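PDB 3MMG: nuclear inclusion protein A from Tobacco vein mottling virus, which is a 3C-type viral protease, probably of the cysteine class, that probably cuts the viral polyprotein at specific sequences. Local coordinates for residues A[102-105]-A[106-109]; A[145-148]-A[149-152]. The protein carries 3 engineered substitutions. All blocks are in the same frame, centred on the assembly; numbering follows the deposited sequence.

Contact 1. Residues A[102-105]-A[106-109]; sequences QPTI and KDRV
Thr104 and Asp107 hold the two ends of a type I beta turn in the loop leading into strand 109-116, part of the second beta-barrel of this 3C-type protease. The turn is closed by the bond from Asp107 N to Thr104 O (3.0 Å).

Two side chains supplement the backbone, each as an acceptor. Thr104 OG1 takes the N-H of Lys106, with Lys106 N at 3.0 Å, an ST turn; the hydroxyl can do so because chi1 (80°) sets it between the backbone N and the carbonyl carbon, within reach of the N-H two residues on. Asp107 replies in the other direction: Asp107 OD2 accepts from Thr104 N at 2.9 Å, on its anti side and 18° out of the carboxylate plane. The other oxygen, OD1, receives Ser157 OG and pairs with Arg101 in a salt bridge, so this buried carboxylate has partners at both oxygens, an arrangement that probably favours its charged form.

Packing is light. Lys106 CB lies alongside Thr104 OG1, both side chains pointing the same way, and the ammonium end leads away, as suits a long charged chain at the surface. Pro103, a rigid residue before the turn, rests on Ile131, Leu164 and Phe179 of the barrel. Asp107 OD2 also lies 3.5 Å from Pro103 CA.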
loop_
_atom_site.group_PDB
_atom_site.type_symbol
_atom_site.label_atom_id
_atom_site.label_comp_id
_atom_site.label_asym_id
_atom_site.label_seq_id
_atom_site.Cartn_x
_atom_site.Cartn_y
_atom_site.Cartn_z
ATOM N N GLN A 102 -4.998 -2.371 -12.626
ATOM C CA GLN A 102 -3.710 -1.859 -13.065
ATOM C C GLN A 102 -3.900 -0.440 -13.649
ATOM O O GLN A 102 -4.910 -0.163 -14.316
ATOM C CB GLN A 102 -3.171 -2.731 -14.186
ATOM C CG GLN A 102 -2.725 -4.121 -13.799
ATOM C CD GLN A 102 -2.056 -4.784 -14.993
ATOM O OE1 GLN A 102 -2.723 -5.119 -15.973
ATOM N NE2 GLN A 102 -0.743 -4.931 -14.934
ATOM N N PRO A 103 -2.897 0.424 -13.498
ATOM C CA PRO A 103 -2.959 1.742 -14.133
ATOM C C PRO A 103 -2.788 1.634 -15.637
ATOM O O PRO A 103 -2.240 0.641 -16.138
ATOM C CB PRO A 103 -1.740 2.498 -13.581
ATOM C CG PRO A 103 -1.043 1.572 -12.614
ATOM C CD PRO A 103 -1.626 0.193 -12.783
ATOM N N THR A 104 -3.216 2.675 -16.327
ATOM C CA THR A 104 -2.954 2.806 -17.756
ATOM C C THR A 104 -2.450 4.208 -18.009
ATOM O O THR A 104 -2.523 5.071 -17.124
ATOM C CB THR A 104 -4.208 2.581 -18.639
ATOM O OG1 THR A 104 -5.000 3.777 -18.661
ATOM C CG2 THR A 104 -5.052 1.407 -18.140
ATOM N N ILE A 105 -1.964 4.444 -19.224
ATOM C CA ILE A 105 -1.462 5.780 -19.568
ATOM C C ILE A 105 -2.569 6.831 -19.695
ATOM O O ILE A 105 -2.276 8.001 -19.951
ATOM C CB ILE A 105 -0.582 5.773 -20.845
ATOM C CG1 ILE A 105 -1.352 5.240 -22.056
ATOM C CG2 ILE A 105 0.703 4.999 -20.591
ATOM C CD1 ILE A 105 -0.576 5.493 -23.394
ATOM N N LYS A 106 -3.832 6.425 -19.536
ATOM C CA LYS A 106 -4.916 7.402 -19.440
ATOM C C LYS A 106 -5.019 7.990 -18.023
ATOM O O LYS A 106 -5.482 9.115 -17.830
ATOM C CB LYS A 106 -6.250 6.754 -19.830
ATOM C CG LYS A 106 -7.468 7.708 -19.817
ATOM C CD LYS A 106 -8.758 7.018 -20.321
ATOM C CE LYS A 106 -9.978 7.828 -19.889
ATOM N NZ LYS A 106 -11.185 7.414 -20.672
ATOM N N ASP A 107 -4.595 7.216 -17.034
ATOM C CA ASP A 107 -4.845 7.589 -15.646
ATOM C C ASP A 107 -4.035 8.758 -15.134
ATOM O O ASP A 107 -2.864 8.935 -15.488
ATOM C CB ASP A 107 -4.512 6.405 -14.752
ATOM C CG ASP A 107 -5.601 5.358 -14.763
ATOM O OD1 ASP A 107 -6.790 5.724 -14.584
ATOM O OD2 ASP A 107 -5.256 4.184 -14.980
ATOM N N ARG A 108 -4.652 9.511 -14.239
ATOM C CA ARG A 108 -3.906 10.369 -13.337
ATOM C C ARG A 108 -4.347 9.936 -11.941
ATOM O O ARG A 108 -5.454 9.398 -11.768
ATOM C CB ARG A 108 -4.259 11.839 -13.582
ATOM C CG ARG A 108 -3.962 12.252 -15.041
ATOM C CD ARG A 108 -4.086 13.742 -15.244
ATOM N NE ARG A 108 -5.463 14.237 -15.135
ATOM C CZ ARG A 108 -6.325 14.276 -16.154
ATOM N NH1 ARG A 108 -5.967 13.807 -17.349
ATOM N NH2 ARG A 108 -7.549 14.778 -15.990
ATOM N N VAL A 109 -3.477 10.156 -10.959
ATOM C CA VAL A 109 -3.736 9.609 -9.613
ATOM C C VAL A 109 -3.674 10.657 -8.508
ATOM O O VAL A 109 -2.917 11.634 -8.602
ATOM C CB VAL A 109 -2.765 8.438 -9.237
ATOM C CG1 VAL A 109 -2.966 7.227 -10.160
ATOM C CG2 VAL A 109 -1.304 8.913 -9.238
#

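Contact 2. Residues A[145-148]-A[149-152]; sequences TTKD and GQAG. Engineered in segment 149-152: Ala151 (natural residue Cys).
The flat carboxamide of Gln150 lies beside the backbone of Thr146 and Lys147, which gather round its OE1 end, Thr146 CA and CB on one side of the amide plane, Lys147 CB and CG on the other. At that edge, Lys147 N donates to Gln150 OE1 at 2.8 Å, only 15° from the carbonyl plane, and Thr146 CA comes within 3.2 Å of the same oxygen. From Gln150 NE2 a bond of 3.0 Å runs to a water, which in turn donates to Thr145 O at 2.8 Å. Both ends of the amide are thus engaged, fixing its rotation; glutamine suits the place by offering an acceptor and a donor together.

Gln150 CG is anti to its own carbonyl carbon (chi1 -74°), which brings the extended chain back across the type II beta turn from Lys147 to Gln150. That turn is closed by Gln150 N to Lys147 O at 3.1 Å. Gly149 occupies its third position with positive phi (116°), where a side chain would jam against Asp148 O.

The loop lines the bound peptide. Thr146 OG1 hydrogen-bonds one of the peptide's polar side chains, Asp148 OD1 meets a basic side chain of the peptide in a salt bridge, and the backbone of Gly149 binds the peptide, consistent with an oxyanion hole. Ala151, engineered in place of Cys, probably marks the nucleophile position, and it touches His46. The loop joins strands 139-142 and 154-157 and rests on Met111 of strand 109-116; Gly152 bonds by backbone to His167 of strand 163-171 and Ala151 to Phe33 of strand 28-37, in the other sheet.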
loop_
_atom_site.group_PDB
_atom_site.type_symbol
_atom_site.label_atom_id
_atom_site.label_comp_id
_atom_site.label_asym_id
_atom_site.label_seq_id
_atom_site.Cartn_x
_atom_site.Cartn_y
_atom_site.Cartn_z
ATOM N N THR A 145 4.163 14.951 -3.420
ATOM C CA THR A 145 5.011 15.087 -2.227
ATOM C C THR A 145 4.705 14.000 -1.189
ATOM O O THR A 145 3.548 13.803 -0.809
ATOM C CB THR A 145 4.853 16.507 -1.606
ATOM O OG1 THR A 145 5.372 17.477 -2.519
ATOM C CG2 THR A 145 5.586 16.621 -0.250
ATOM N N THR A 146 5.763 13.314 -0.737
ATOM C CA THR A 146 5.643 12.312 0.307
ATOM C C THR A 146 6.751 12.457 1.351
ATOM O O THR A 146 7.846 12.957 1.062
ATOM C CB THR A 146 5.743 10.887 -0.270
ATOM O OG1 THR A 146 6.955 10.788 -1.020
ATOM C CG2 THR A 146 4.617 10.606 -1.202
ATOM N N LYS A 147 6.447 12.004 2.553
ATOM C CA LYS A 147 7.404 11.951 3.651
ATOM C C LYS A 147 7.635 10.477 3.947
ATOM O O LYS A 147 6.774 9.650 3.623
ATOM C CB LYS A 147 6.764 12.581 4.881
ATOM C CG LYS A 147 6.593 14.076 4.871
ATOM C CD LYS A 147 6.172 14.454 6.278
ATOM C CE LYS A 147 6.431 15.920 6.617
ATOM N NZ LYS A 147 6.517 16.067 8.109
ATOM N N ASP A 148 8.781 10.145 4.550
ATOM C CA ASP A 148 8.990 8.810 5.106
ATOM C C ASP A 148 7.788 8.544 6.013
ATOM O O ASP A 148 7.378 9.399 6.791
ATOM C CB ASP A 148 10.321 8.717 5.889
ATOM C CG ASP A 148 11.559 8.823 4.995
ATOM O OD1 ASP A 148 11.471 8.597 3.769
ATOM O OD2 ASP A 148 12.654 9.127 5.537
ATOM N N GLY A 149 7.190 7.370 5.891
ATOM C CA GLY A 149 6.009 7.089 6.679
ATOM C C GLY A 149 4.788 6.882 5.801
ATOM O O GLY A 149 3.807 6.301 6.242
ATOM N N GLN A 150 4.838 7.371 4.563
ATOM C CA GLN A 150 3.650 7.340 3.705
ATOM C C GLN A 150 3.609 6.173 2.726
ATOM O O GLN A 150 2.651 6.035 1.935
ATOM C CB GLN A 150 3.508 8.678 2.966
ATOM C CG GLN A 150 3.032 9.816 3.872
ATOM C CD GLN A 150 2.781 11.072 3.085
ATOM O OE1 GLN A 150 3.693 11.851 2.853
ATOM N NE2 GLN A 150 1.534 11.258 2.639
ATOM N N ALA A 151 4.635 5.324 2.756
ATOM C CA ALA A 151 4.556 4.089 1.952
ATOM C C ALA A 151 3.288 3.324 2.353
ATOM O O ALA A 151 2.888 3.313 3.537
ATOM C CB ALA A 151 5.798 3.231 2.086
ATOM N N GLY A 152 2.639 2.729 1.365
ATOM C CA GLY A 152 1.398 1.978 1.599
ATOM C C GLY A 152 0.140 2.777 1.353
ATOM O O GLY A 152 -0.962 2.194 1.290
HETATM O O HOH W 1 1.120 12.870 0.164
#

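How the contacts relate
Contacts 1 and 2 follow one another along the chain, their centres 20 Å apart and their nearest atoms about 9 Å apart. They share a device: the fourth residue of a beta turn sends a side-chain oxygen back to the N-H of the first. In 102-109 the oxygen belongs to a buried carboxylate, salt-bridged to Arg101 and hydrogen-bonded to Ser157 of strand 154-157; in 145-152 it belongs to a neutral amide. Contact 1 is partly buried and lies where the loop enters strand 109-116, while contact 2 is a surface contact beside the bound peptide. That strand supplies Met111 to contact 2, and contact 2 in turn precedes strand 154-157.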